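Local coordinates for putative secreted endoglycosylceramidase (Rhodococcus hoagii, PDB 6JYZ), which acts as an endogalactosylceramidase, probably hydrolysing an O-glycosidic bond of galactosyl sphingolipids in the manner of family 5 glycoside hydrolases, at residues G44-G49 against V81-I86; A54-G59 against R147-D152; G130-T135 against A154-T159; F240-I245 against R279-D284; G357-W362 against G382-I387. All coordinates share one frame; numbering follows the deposited sequence.

Contact 1 of 5, residues G44-G49 against V81-I86; sequences GANVNG and VVRLNI
The side-chain oxygen of N46 is gripped by two residues of the neighbouring strand. R83 NH1 donates to N46 OD1 at 2.8 Å, the oxygen lying close to the guanidinium plane, which stands nearly upright to the amide. N85 ND2 donates to the same N46 OD1 at 3.0 Å, on a lone pair, with the two amides almost coplanar (16°). With chi1 at -75°, CG of N46 sits anti to the carbonyl carbon, which brings OD1 close to R83 and N85. N46 ND2 turns to G328 O and W359 O, N85 ND2 also meets D123, and R83 forms salt bridges with D218, E263 and E329. These are adjacent parallel strands, 14° apart, of the (beta/alpha)8 barrel of family 5, joined through helix 68-75 in a beta-alpha-beta crossover. Shortening N46 to an alanine is likely to leave R83 NH1 and N85 ND2 each without this acceptor, and R83 held by its remaining partners, the three carboxylates and N221 OD1. On the other sheet face, V47 CG2 presses on V82 CG2 at 3.3 Å, tighter than usual van der Waals contact. Between the faces, V47 N binds R83 O at 2.9 Å. The G44 end is looser: water 1 links A45 N (3.0 Å) to V81 O (2.7 Å). At the far end, water 2 donates to both V47 O and N85 O.

Contact 2 of 5, residues A54-G59 against R147-D152; sequences ASNGAG and RGIGWD
A54 N donates a hydrogen bond to W151 O at 2.9 Å, nearly along the C=O axis, with an angle of 164° at the hydrogen. Van der Waals packing follows directly beside it. The methyl of A54 lies against the G150 backbone, CB to C 3.6 Å, and a side chain at G150 would collide with that methyl. N56 adds the second patch, crossing I149 at about a right angle, with N56 CG 3.8 Å from I149 CB. Its chi1 of -71° sets CG beside the backbone N and lays the amide against the peptide of G150, where N56 CG comes within 3.7 Å of G150 O. Replacing N56 by alanine would probably open a gap over I149 CB and strip the G150 peptide of its polar neighbour. N56 sits at the second position of a type I' beta turn, followed by G57, and the turn is closed by A58 N to S55 O at 3.2 Å. Within 147-152, I149 CD1 packs on the W151 ring, 3.7 Å above its plane and offset toward the rim. The same tryptophan meets R173 in a cation-pi contact and H370 edge-to-face, and P369 touches both N56 and I149. The pairing joins the loops that follow strands 38-47 and 119-124, at the C-terminal end of the strands, where (beta/alpha)8 glycosidases of family 5 carry their substrate cleft.

Contact 3 of 5, residues G130-T135 against A154-T159; sequences GPYVGT and APEWAT
Two torsions bring Y132 and E156 together: chi1 of -60° turns the tyrosine ring toward segment 154-159, and chi1 of -169°, with the chain extended beyond CG, runs the glutamate across the ring. The result is a CH-pi contact, with E156 CB 3.6 Å from the Y132 ring centroid and over its face. Farther out, the carboxylate lies stacked, 14° from the ring plane, with E156 CD 3.8 Å from Y132 CD1. P131 CB lies over the opposite face, offset toward the rim; the ring is thus sandwiched between E156 CB and P131 CB, with A154 O at its edge. Water 3 accepts a hydrogen bond from Y132 N (3.1 Å) and donates to A154 O and to T159 OG1. T159 OG1 in turn donates to P155 O at 2.9 Å and also binds W129. Polar bonding across this loop-to-loop contact therefore passes through one water, while direct adhesion rests largely on CH-pi and carboxylate-ring packing.

Contact 4 of 5, residues F240-I245 against R279-D284; sequences FYQRAI and RHYLAD
The shortest sound polar bond, I245 N to Y241 O at 2.8 Å, lies within helix 230-251 and sets these two residues one turn apart, where both meet L282. L282 CD1 packs 3.8 Å from I245 CD1 and 4.0 Å from Y241 CB, with the isoleucine crossing the leucine at about a right angle. L282 also touches F262, and Y241 OH binds E263 O, so this apolar side lies over the barrel strand 259-262. Toward the surface, Q242 keeps CG opposite its own N (chi1 178°), and the chain runs extended beyond CG. Its amide then comes to the edge of the Y281 ring, Q242 OE1 to Y281 CD1 3.5 Å, with the two planes 80° apart. H280 NE2 lies 3.3 Å above one face of that ring, offset toward its rim. Y281 OH returns to the same helix at D235. At the other end, I245 CG2 lies 3.9 Å from D284 OD2, whose salt-bridge partner is R249. The 3-10 segment 279-281 and the residues after it are thus laid on the helix by apolar and edge contacts, and polar links to the same helix, Y281 OH to D235 and D284 to R249, lie one to two turns away.

Contact 5 of 5, residues G357-W362 against G382-I387; sequences GAWWSW and GNLNRI
Past its strand residues 357-359, the first segment bends through a cis peptide between W360 and S361 and approaches the second at W362 and L384, whose CA atoms are 6.0 Å apart. Strand 356-359 is the last of the (beta/alpha)8 barrel, and a cis peptide after a tryptophan at this point is a known feature of family 5 enzymes. N383 bonds to that bent backbone through both ends of its amide, which chi1 of 60°, with CG between the backbone N and the carbonyl carbon, places against W360 and S361. Its ND2 donates to W360 O at 2.9 Å, on a lone pair and in the amide plane, and also meets W332 O. Its OD1 accepts from S361 N at 3.3 Å, again on a lone pair. The second donor to OD1, W359 NE1, arrives from above the carbonyl plane at 3.1 Å and with a bent angle of 135°. Together these bonds fix the rotation of the asparagine. L384 wedges between two indoles, CD2 lying 3.7 Å from W362 CE3 and 4.1 Å from W359 CD1. W362 NE1 itself is bound by D70. Finally, N385 ND2 donates to W362 O at 2.9 Å while standing 3.0 Å above the centre of that residue's own indole face.

How the contacts relate
Contacts 1 and 5 adjoin, their centres 10 Å apart, because strand 38-47 lies between strands 81-86 and 356-359: the N46 backbone bonds to W359 in the barrel's last strand and to W362 just beyond it. Contacts 2 and 3 have centres 11 Å apart; segments 130-135, 147-152 and 154-159 lie in the loop after strand 119-124, while 54-59 follows strand 38-47. G148-T135 and W151-G130 backbone bonds tie them together. Along the chain contacts 1 and 2 interleave, as do 2 and 3; contact 4 and then contact 5 follow in series. Contact 4, on an outer helix, is centred 24 Å from contact 1 and lies across the chain's centre from contact 5. The set thus samples barrel core, loop rim and helical shell.

Contact 1 of 5, residues G44-G49 against V81-I86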
# COMPACT_ATOMS: atom_id res chain seq x y z
N GLY A 44 -5.86 -1.43 -6.53
CA GLY A 44 -5.78 -2.82 -6.08
C GLY A 44 -5.83 -2.89 -4.57
O GLY A 44 -6.53 -2.10 -3.93
N ALA A 45 -5.07 -3.84 -4.02
CA ALA A 45 -5.19 -4.12 -2.57
C ALA A 45 -3.79 -4.40 -2.00
O ALA A 45 -2.85 -4.79 -2.69
CB ALA A 45 -6.07 -5.35 -2.33
N ASN A 46 -3.71 -4.18 -0.69
CA ASN A 46 -2.61 -4.65 0.15
C ASN A 46 -2.72 -6.17 0.36
O ASN A 46 -3.80 -6.70 0.67
CB ASN A 46 -2.64 -3.95 1.51
CG ASN A 46 -2.14 -2.53 1.41
OD1 ASN A 46 -0.94 -2.30 1.61
ND2 ASN A 46 -3.00 -1.57 1.09
N VAL A 47 -1.56 -6.83 0.25
CA VAL A 47 -1.47 -8.29 0.41
C VAL A 47 -0.32 -8.59 1.38
O VAL A 47 0.83 -8.27 1.03
CB VAL A 47 -1.22 -8.93 -0.97
CG1 VAL A 47 -0.88 -10.41 -0.84
CG2 VAL A 47 -2.47 -8.73 -1.88
N ASN A 48 -0.65 -9.17 2.52
CA ASN A 48 0.33 -9.36 3.58
C ASN A 48 0.80 -10.81 3.72
O ASN A 48 1.46 -11.10 4.71
CB ASN A 48 -0.21 -8.84 4.90
CG ASN A 48 -1.26 -9.73 5.48
OD1 ASN A 48 -1.72 -10.66 4.82
ND2 ASN A 48 -1.63 -9.50 6.75
N GLY A 49 0.53 -11.68 2.74
CA GLY A 49 0.86 -13.10 2.95
C GLY A 49 2.34 -13.37 3.14
O GLY A 49 2.64 -14.44 3.70
N VAL A 81 -2.88 -3.66 -9.49
CA VAL A 81 -1.69 -3.47 -8.65
C VAL A 81 -1.95 -4.21 -7.35
O VAL A 81 -3.06 -4.41 -6.90
CB VAL A 81 -1.42 -1.96 -8.38
CG1 VAL A 81 -2.42 -1.35 -7.41
CG2 VAL A 81 0.00 -1.72 -7.89
N VAL A 82 -0.83 -4.60 -6.74
CA VAL A 82 -0.82 -5.10 -5.37
C VAL A 82 0.27 -4.36 -4.59
O VAL A 82 1.35 -4.09 -5.12
CB VAL A 82 -0.53 -6.61 -5.35
CG1 VAL A 82 0.74 -6.96 -6.05
CG2 VAL A 82 -0.42 -7.15 -3.94
N ARG A 83 -0.07 -3.97 -3.38
CA ARG A 83 0.94 -3.48 -2.43
C ARG A 83 1.31 -4.69 -1.57
O ARG A 83 0.55 -5.14 -0.73
CB ARG A 83 0.40 -2.28 -1.64
CG ARG A 83 1.48 -1.70 -0.70
CD ARG A 83 1.00 -0.36 -0.17
NE ARG A 83 1.90 0.24 0.81
CZ ARG A 83 1.66 0.36 2.12
NH1 ARG A 83 0.67 -0.29 2.73
NH2 ARG A 83 2.48 1.17 2.81
N LEU A 84 2.50 -5.22 -1.89
CA LEU A 84 2.96 -6.47 -1.27
C LEU A 84 3.72 -6.12 0.01
O LEU A 84 4.79 -5.49 -0.06
CB LEU A 84 3.82 -7.21 -2.30
CG LEU A 84 4.18 -8.63 -1.87
CD1 LEU A 84 2.97 -9.58 -1.94
CD2 LEU A 84 5.27 -9.13 -2.78
N ASN A 85 3.12 -6.46 1.14
CA ASN A 85 3.68 -6.04 2.43
C ASN A 85 4.76 -7.05 2.83
O ASN A 85 4.42 -8.17 3.25
CB ASN A 85 2.56 -6.00 3.47
CG ASN A 85 1.26 -5.35 3.02
OD1 ASN A 85 0.20 -5.97 3.19
ND2 ASN A 85 1.30 -4.12 2.52
N ILE A 86 6.00 -6.62 2.75
CA ILE A 86 7.14 -7.49 3.05
C ILE A 86 7.86 -7.00 4.29
O ILE A 86 7.60 -5.88 4.78
CB ILE A 86 8.10 -7.59 1.87
CG1 ILE A 86 8.75 -6.26 1.53
CG2 ILE A 86 7.38 -8.18 0.62
CD1 ILE A 86 9.88 -6.33 0.49
O HOH W 1 -4.42 -6.34 -5.54
O HOH W 2 3.08 -9.96 1.60

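Contact 2 of 5, residues A54-G59 against R147-D152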
# COMPACT_ATOMS: atom_id res chain seq x y z
N ALA A 54 4.43 -11.23 14.62
CA ALA A 54 4.46 -11.94 15.91
C ALA A 54 3.17 -12.76 16.00
O ALA A 54 2.08 -12.30 15.64
CB ALA A 54 4.45 -10.90 17.01
N SER A 55 3.34 -13.95 16.64
CA SER A 55 2.21 -14.82 16.87
C SER A 55 1.46 -14.49 18.16
O SER A 55 0.30 -14.84 18.30
CB SER A 55 2.59 -16.29 16.80
OG SER A 55 3.40 -16.55 17.92
N ASN A 56 2.15 -13.82 19.12
CA ASN A 56 1.50 -13.31 20.32
C ASN A 56 0.81 -14.40 21.17
O ASN A 56 -0.17 -14.11 21.85
CB ASN A 56 0.51 -12.17 19.97
CG ASN A 56 1.24 -10.92 19.54
OD1 ASN A 56 0.93 -10.37 18.44
ND2 ASN A 56 2.18 -10.48 20.32
N GLY A 57 1.33 -15.63 21.06
CA GLY A 57 0.82 -16.75 21.87
C GLY A 57 -0.57 -17.22 21.46
O GLY A 57 -1.17 -18.05 22.19
N ALA A 58 -1.16 -16.74 20.35
CA ALA A 58 -2.53 -17.10 20.01
C ALA A 58 -2.63 -18.49 19.40
O ALA A 58 -3.76 -18.98 19.31
CB ALA A 58 -3.17 -16.04 19.15
N GLY A 59 -1.53 -19.07 18.93
CA GLY A 59 -1.57 -20.45 18.37
C GLY A 59 -2.33 -20.54 17.04
O GLY A 59 -2.89 -21.58 16.70
N ARG A 147 -1.37 -3.21 27.95
CA ARG A 147 -0.36 -4.13 27.46
C ARG A 147 -0.16 -3.98 25.96
O ARG A 147 -1.13 -3.77 25.20
CB ARG A 147 -0.82 -5.58 27.66
CG ARG A 147 -1.03 -5.83 29.16
CD ARG A 147 -1.35 -7.32 29.44
NE ARG A 147 -0.19 -8.14 29.21
CZ ARG A 147 0.92 -8.20 30.02
NH1 ARG A 147 0.96 -7.44 31.08
NH2 ARG A 147 1.93 -8.92 29.62
N GLY A 148 1.09 -3.98 25.52
CA GLY A 148 1.43 -4.00 24.10
C GLY A 148 1.54 -5.45 23.60
O GLY A 148 1.84 -6.38 24.35
N ILE A 149 1.39 -5.60 22.27
CA ILE A 149 1.64 -6.90 21.65
C ILE A 149 2.66 -6.67 20.54
O ILE A 149 3.03 -5.53 20.23
CB ILE A 149 0.37 -7.55 21.08
CG1 ILE A 149 -0.27 -6.73 19.95
CG2 ILE A 149 -0.63 -7.79 22.23
CD1 ILE A 149 -1.51 -7.42 19.31
N GLY A 150 3.21 -7.76 20.01
CA GLY A 150 4.13 -7.68 18.89
C GLY A 150 3.40 -7.53 17.55
O GLY A 150 2.28 -8.03 17.39
N TRP A 151 4.11 -6.89 16.60
CA TRP A 151 3.51 -6.61 15.30
C TRP A 151 4.41 -7.15 14.19
O TRP A 151 4.52 -8.38 14.07
CB TRP A 151 3.20 -5.10 15.19
CG TRP A 151 2.13 -4.69 16.17
CD1 TRP A 151 2.32 -4.34 17.47
CD2 TRP A 151 0.73 -4.65 15.91
NE1 TRP A 151 1.11 -4.09 18.05
CE2 TRP A 151 0.11 -4.28 17.12
CE3 TRP A 151 -0.07 -4.81 14.76
CZ2 TRP A 151 -1.28 -4.14 17.24
CZ3 TRP A 151 -1.44 -4.69 14.89
CH2 TRP A 151 -2.02 -4.35 16.11
N ASP A 152 5.02 -6.29 13.40
CA ASP A 152 5.74 -6.70 12.18
C ASP A 152 6.64 -5.57 11.79
O ASP A 152 6.30 -4.40 12.06
CB ASP A 152 4.76 -7.04 11.04
CG ASP A 152 3.88 -5.86 10.66
OD1 ASP A 152 3.03 -5.46 11.56
OD2 ASP A 152 3.98 -5.35 9.56

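Contact 3 of 5, residues G130-T135 against A154-T159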
# COMPACT_ATOMS: atom_id res chain seq x y z
N GLY A 130 7.99 -3.45 15.07
CA GLY A 130 8.29 -4.83 14.69
C GLY A 130 7.64 -5.85 15.56
O GLY A 130 6.84 -5.55 16.45
N PRO A 131 7.97 -7.15 15.31
CA PRO A 131 7.39 -8.22 16.13
C PRO A 131 7.85 -8.27 17.57
O PRO A 131 7.20 -8.99 18.33
CB PRO A 131 7.90 -9.54 15.44
CG PRO A 131 8.29 -9.09 14.02
CD PRO A 131 8.81 -7.65 14.20
N TYR A 132 8.92 -7.55 17.92
CA TYR A 132 9.57 -7.81 19.21
C TYR A 132 9.30 -6.69 20.19
O TYR A 132 10.02 -6.63 21.21
CB TYR A 132 11.08 -8.06 18.98
CG TYR A 132 11.29 -9.25 18.08
CD1 TYR A 132 11.17 -10.54 18.60
CD2 TYR A 132 11.47 -9.12 16.73
CE1 TYR A 132 11.25 -11.67 17.77
CE2 TYR A 132 11.54 -10.22 15.86
CZ TYR A 132 11.42 -11.47 16.41
OH TYR A 132 11.48 -12.59 15.58
N VAL A 133 8.20 -5.97 20.05
CA VAL A 133 7.85 -4.87 20.94
C VAL A 133 6.72 -5.20 21.88
O VAL A 133 6.25 -4.28 22.56
CB VAL A 133 7.44 -3.64 20.09
CG1 VAL A 133 8.61 -3.23 19.20
CG2 VAL A 133 6.19 -3.83 19.27
N GLY A 134 6.25 -6.44 21.96
CA GLY A 134 5.14 -6.74 22.85
C GLY A 134 5.55 -6.88 24.32
O GLY A 134 6.71 -7.12 24.65
N THR A 135 4.55 -6.74 25.19
CA THR A 135 4.82 -6.90 26.62
C THR A 135 4.94 -8.39 26.95
O THR A 135 4.02 -9.13 26.68
CB THR A 135 3.68 -6.28 27.43
OG1 THR A 135 3.43 -4.94 26.99
CG2 THR A 135 4.02 -6.22 28.92
N ALA A 154 10.76 -4.69 11.88
CA ALA A 154 12.19 -4.88 12.07
C ALA A 154 12.52 -6.14 12.85
O ALA A 154 11.80 -6.57 13.73
CB ALA A 154 12.69 -3.66 12.85
N PRO A 155 13.69 -6.74 12.55
CA PRO A 155 14.13 -7.92 13.31
C PRO A 155 14.54 -7.56 14.73
O PRO A 155 14.79 -6.39 15.08
CB PRO A 155 15.35 -8.40 12.51
CG PRO A 155 15.89 -7.17 11.80
CD PRO A 155 14.63 -6.32 11.49
N GLU A 156 14.64 -8.61 15.56
CA GLU A 156 14.93 -8.39 16.97
C GLU A 156 16.28 -7.70 17.16
O GLU A 156 16.41 -6.82 18.01
CB GLU A 156 14.85 -9.72 17.69
CG GLU A 156 14.89 -9.60 19.22
CD GLU A 156 14.71 -10.92 19.94
OE1 GLU A 156 14.95 -11.98 19.33
OE2 GLU A 156 14.26 -10.87 21.07
N TRP A 157 17.29 -8.12 16.39
CA TRP A 157 18.62 -7.58 16.57
C TRP A 157 18.67 -6.08 16.30
O TRP A 157 19.59 -5.38 16.74
CB TRP A 157 19.66 -8.35 15.68
CG TRP A 157 19.39 -8.22 14.19
CD1 TRP A 157 18.74 -9.15 13.41
CD2 TRP A 157 19.76 -7.11 13.34
NE1 TRP A 157 18.72 -8.71 12.11
CE2 TRP A 157 19.27 -7.43 12.05
CE3 TRP A 157 20.44 -5.89 13.51
CZ2 TRP A 157 19.40 -6.55 10.96
CZ3 TRP A 157 20.64 -5.04 12.43
CH2 TRP A 157 20.08 -5.38 11.18
N ALA A 158 17.71 -5.55 15.51
CA ALA A 158 17.66 -4.13 15.15
C ALA A 158 16.77 -3.34 16.11
O ALA A 158 16.57 -2.13 15.82
CB ALA A 158 17.18 -3.95 13.73
N THR A 159 16.22 -3.94 17.14
CA THR A 159 15.20 -3.34 18.00
C THR A 159 15.85 -2.89 19.31
O THR A 159 16.29 -3.72 20.11
CB THR A 159 14.12 -4.36 18.28
OG1 THR A 159 13.49 -4.69 17.02
CG2 THR A 159 13.03 -3.77 19.17
O HOH W 3 10.92 -5.79 16.33

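Contact 4 of 5, residues F240-I245 against R279-D284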
# COMPACT_ATOMS: atom_id res chain seq x y z
N PHE A 240 16.23 9.58 5.95
CA PHE A 240 16.27 8.17 5.67
C PHE A 240 15.87 7.93 4.20
O PHE A 240 16.56 7.16 3.49
CB PHE A 240 15.33 7.39 6.60
CG PHE A 240 14.95 6.03 6.06
CD1 PHE A 240 15.94 5.05 5.88
CD2 PHE A 240 13.66 5.74 5.67
CE1 PHE A 240 15.62 3.75 5.38
CE2 PHE A 240 13.35 4.50 5.13
CZ PHE A 240 14.30 3.52 4.97
N TYR A 241 14.81 8.53 3.71
CA TYR A 241 14.44 8.30 2.33
C TYR A 241 15.58 8.68 1.39
O TYR A 241 15.83 7.95 0.41
CB TYR A 241 13.21 9.10 1.95
CG TYR A 241 11.92 8.73 2.63
CD1 TYR A 241 11.66 7.46 3.10
CD2 TYR A 241 10.90 9.67 2.78
CE1 TYR A 241 10.46 7.13 3.73
CE2 TYR A 241 9.68 9.38 3.34
CZ TYR A 241 9.45 8.11 3.79
OH TYR A 241 8.27 7.73 4.36
N GLN A 242 16.26 9.80 1.65
CA GLN A 242 17.34 10.22 0.75
C GLN A 242 18.43 9.16 0.75
O GLN A 242 18.97 8.83 -0.33
CB GLN A 242 17.83 11.57 1.23
CG GLN A 242 19.01 12.07 0.37
CD GLN A 242 19.44 13.44 0.85
OE1 GLN A 242 19.87 13.57 1.99
NE2 GLN A 242 19.29 14.40 -0.05
N ARG A 243 18.81 8.63 1.90
CA ARG A 243 19.83 7.57 1.94
C ARG A 243 19.35 6.33 1.21
O ARG A 243 20.14 5.74 0.44
CB ARG A 243 20.12 7.21 3.40
CG ARG A 243 20.95 8.21 4.16
CD ARG A 243 21.25 7.67 5.57
NE ARG A 243 22.15 6.49 5.57
CZ ARG A 243 22.69 5.83 6.70
NH1 ARG A 243 22.29 6.20 7.89
NH2 ARG A 243 23.60 4.87 6.61
N ALA A 244 18.11 5.91 1.39
CA ALA A 244 17.63 4.70 0.74
C ALA A 244 17.56 4.91 -0.76
O ALA A 244 17.97 4.00 -1.51
CB ALA A 244 16.25 4.37 1.26
N ILE A 245 17.12 6.06 -1.24
CA ILE A 245 17.01 6.30 -2.69
C ILE A 245 18.42 6.25 -3.28
O ILE A 245 18.59 5.63 -4.37
CB ILE A 245 16.36 7.67 -2.95
CG1 ILE A 245 14.90 7.62 -2.55
CG2 ILE A 245 16.50 8.06 -4.43
CD1 ILE A 245 14.22 9.00 -2.44
N ARG A 279 11.27 18.56 0.71
CA ARG A 279 11.42 18.27 -0.72
C ARG A 279 12.83 17.96 -1.11
O ARG A 279 13.02 17.11 -2.03
CB ARG A 279 11.16 19.55 -1.57
CG ARG A 279 9.71 19.92 -1.59
CD ARG A 279 9.44 20.95 -2.70
NE ARG A 279 9.92 22.32 -2.71
CZ ARG A 279 9.24 23.25 -3.38
NH1 ARG A 279 8.16 22.91 -4.06
NH2 ARG A 279 9.64 24.52 -3.39
N HIS A 280 13.84 18.61 -0.54
CA HIS A 280 15.18 18.39 -1.00
C HIS A 280 15.61 16.93 -0.79
O HIS A 280 16.47 16.42 -1.50
CB HIS A 280 16.18 19.34 -0.34
CG HIS A 280 16.56 19.02 1.08
ND1 HIS A 280 15.85 19.37 2.25
CD2 HIS A 280 17.63 18.34 1.47
CE1 HIS A 280 16.59 18.93 3.28
NE2 HIS A 280 17.60 18.26 2.83
N TYR A 281 15.04 16.22 0.18
CA TYR A 281 15.36 14.82 0.39
C TYR A 281 14.78 13.90 -0.69
O TYR A 281 15.24 12.75 -0.77
CB TYR A 281 14.80 14.39 1.74
CG TYR A 281 15.49 14.96 2.96
CD1 TYR A 281 16.85 14.81 3.16
CD2 TYR A 281 14.73 15.65 3.92
CE1 TYR A 281 17.48 15.26 4.33
CE2 TYR A 281 15.32 16.08 5.10
CZ TYR A 281 16.67 15.85 5.28
OH TYR A 281 17.34 16.25 6.43
N LEU A 282 13.75 14.36 -1.42
CA LEU A 282 12.99 13.59 -2.39
C LEU A 282 13.20 14.17 -3.79
O LEU A 282 12.31 14.01 -4.61
CB LEU A 282 11.51 13.56 -2.00
CG LEU A 282 11.03 12.66 -0.85
CD1 LEU A 282 11.49 11.22 -0.96
CD2 LEU A 282 11.19 13.26 0.50
N ALA A 283 14.34 14.75 -4.08
CA ALA A 283 14.57 15.39 -5.38
C ALA A 283 15.01 14.36 -6.41
O ALA A 283 16.13 14.35 -6.90
CB ALA A 283 15.66 16.45 -5.18
N ASP A 284 14.19 13.39 -6.71
CA ASP A 284 14.39 12.39 -7.75
C ASP A 284 13.12 12.44 -8.54
O ASP A 284 12.01 12.53 -7.97
CB ASP A 284 14.58 11.00 -7.07
CG ASP A 284 14.69 9.82 -8.04
OD1 ASP A 284 13.73 9.52 -8.79
OD2 ASP A 284 15.79 9.23 -8.10

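Contact 5 of 5, residues G357-W362 against G382-I387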
# COMPACT_ATOMS: atom_id res chain seq x y z
N GLY A 357 -4.55 3.67 -5.91
CA GLY A 357 -4.25 3.35 -4.53
C GLY A 357 -4.56 1.90 -4.21
O GLY A 357 -4.98 1.12 -5.08
N ALA A 358 -4.34 1.52 -2.94
CA ALA A 358 -4.48 0.13 -2.52
C ALA A 358 -5.33 0.06 -1.27
O ALA A 358 -4.98 0.63 -0.22
CB ALA A 358 -3.10 -0.52 -2.31
N TRP A 359 -6.43 -0.71 -1.36
CA TRP A 359 -7.29 -0.97 -0.22
C TRP A 359 -6.58 -1.80 0.83
O TRP A 359 -5.86 -2.74 0.50
CB TRP A 359 -8.51 -1.74 -0.77
CG TRP A 359 -9.44 -2.32 0.24
CD1 TRP A 359 -9.42 -3.59 0.73
CD2 TRP A 359 -10.63 -1.68 0.77
NE1 TRP A 359 -10.52 -3.80 1.56
CE2 TRP A 359 -11.27 -2.67 1.59
CE3 TRP A 359 -11.22 -0.42 0.63
CZ2 TRP A 359 -12.50 -2.42 2.22
CZ3 TRP A 359 -12.44 -0.19 1.27
CH2 TRP A 359 -13.06 -1.17 2.04
N TRP A 360 -6.82 -1.47 2.10
CA TRP A 360 -6.38 -2.31 3.23
C TRP A 360 -7.62 -3.13 3.63
O TRP A 360 -8.52 -2.51 4.20
CB TRP A 360 -5.85 -1.47 4.40
CG TRP A 360 -5.28 -2.38 5.45
CD1 TRP A 360 -5.97 -3.03 6.46
CD2 TRP A 360 -3.93 -2.90 5.47
NE1 TRP A 360 -5.10 -3.85 7.14
CE2 TRP A 360 -3.87 -3.83 6.52
CE3 TRP A 360 -2.80 -2.63 4.72
CZ2 TRP A 360 -2.68 -4.51 6.83
CZ3 TRP A 360 -1.63 -3.34 4.99
CH2 TRP A 360 -1.59 -4.25 6.04
N SER A 361 -7.69 -4.43 3.38
CA SER A 361 -6.64 -5.27 2.79
C SER A 361 -7.29 -6.48 2.14
O SER A 361 -8.49 -6.75 2.32
CB SER A 361 -5.66 -5.70 3.84
OG SER A 361 -6.28 -6.58 4.74
N TRP A 362 -6.47 -7.25 1.43
CA TRP A 362 -6.95 -8.46 0.75
C TRP A 362 -7.41 -9.49 1.74
O TRP A 362 -8.54 -10.02 1.60
CB TRP A 362 -5.82 -8.96 -0.14
CG TRP A 362 -6.19 -10.20 -0.90
CD1 TRP A 362 -5.66 -11.44 -0.74
CD2 TRP A 362 -7.12 -10.24 -1.97
NE1 TRP A 362 -6.29 -12.30 -1.62
CE2 TRP A 362 -7.16 -11.59 -2.38
CE3 TRP A 362 -7.95 -9.30 -2.58
CZ2 TRP A 362 -8.04 -12.02 -3.39
CZ3 TRP A 362 -8.84 -9.72 -3.58
CH2 TRP A 362 -8.86 -11.07 -3.95
N GLY A 382 -11.65 -9.73 8.17
CA GLY A 382 -11.45 -9.27 6.79
C GLY A 382 -12.57 -8.31 6.39
O GLY A 382 -13.74 -8.45 6.76
N ASN A 383 -12.19 -7.28 5.61
CA ASN A 383 -13.16 -6.35 5.03
C ASN A 383 -13.31 -6.52 3.53
O ASN A 383 -14.03 -5.73 2.92
CB ASN A 383 -12.85 -4.87 5.37
CG ASN A 383 -11.46 -4.48 4.84
OD1 ASN A 383 -10.74 -5.28 4.22
ND2 ASN A 383 -11.14 -3.22 5.07
N LEU A 384 -12.72 -7.57 2.96
CA LEU A 384 -12.84 -7.82 1.53
C LEU A 384 -13.03 -9.30 1.38
O LEU A 384 -14.12 -9.71 0.94
CB LEU A 384 -11.64 -7.24 0.76
CG LEU A 384 -11.67 -7.52 -0.74
CD1 LEU A 384 -13.00 -7.13 -1.41
CD2 LEU A 384 -10.51 -6.83 -1.47
N ASN A 385 -12.02 -10.12 1.59
CA ASN A 385 -12.23 -11.57 1.72
C ASN A 385 -12.50 -11.88 3.16
O ASN A 385 -11.74 -11.49 4.03
CB ASN A 385 -10.98 -12.30 1.26
CG ASN A 385 -10.82 -12.08 -0.22
OD1 ASN A 385 -11.55 -12.68 -1.04
ND2 ASN A 385 -9.92 -11.19 -0.65
N ARG A 386 -13.61 -12.57 3.41
CA ARG A 386 -14.01 -12.96 4.73
C ARG A 386 -13.42 -14.33 5.06
O ARG A 386 -13.43 -15.26 4.23
CB ARG A 386 -15.52 -13.19 4.62
CG ARG A 386 -16.12 -13.60 5.97
CD ARG A 386 -17.62 -13.92 5.87
NE ARG A 386 -18.34 -12.69 5.50
CZ ARG A 386 -18.86 -12.40 4.29
NH1 ARG A 386 -18.77 -13.25 3.29
NH2 ARG A 386 -19.53 -11.28 4.13
N ILE A 387 -12.71 -14.35 6.21
CA ILE A 387 -12.09 -15.58 6.71
C ILE A 387 -12.82 -15.92 7.98
O ILE A 387 -12.98 -15.12 8.90
CB ILE A 387 -10.56 -15.40 6.90
CG1 ILE A 387 -9.89 -15.38 5.53
CG2 ILE A 387 -9.93 -16.44 7.85
CD1 ILE A 387 -8.31 -15.07 5.48
O HOH W 4 -10.15 -8.70 3.77
O HOH W 5 -8.76 -7.00 5.90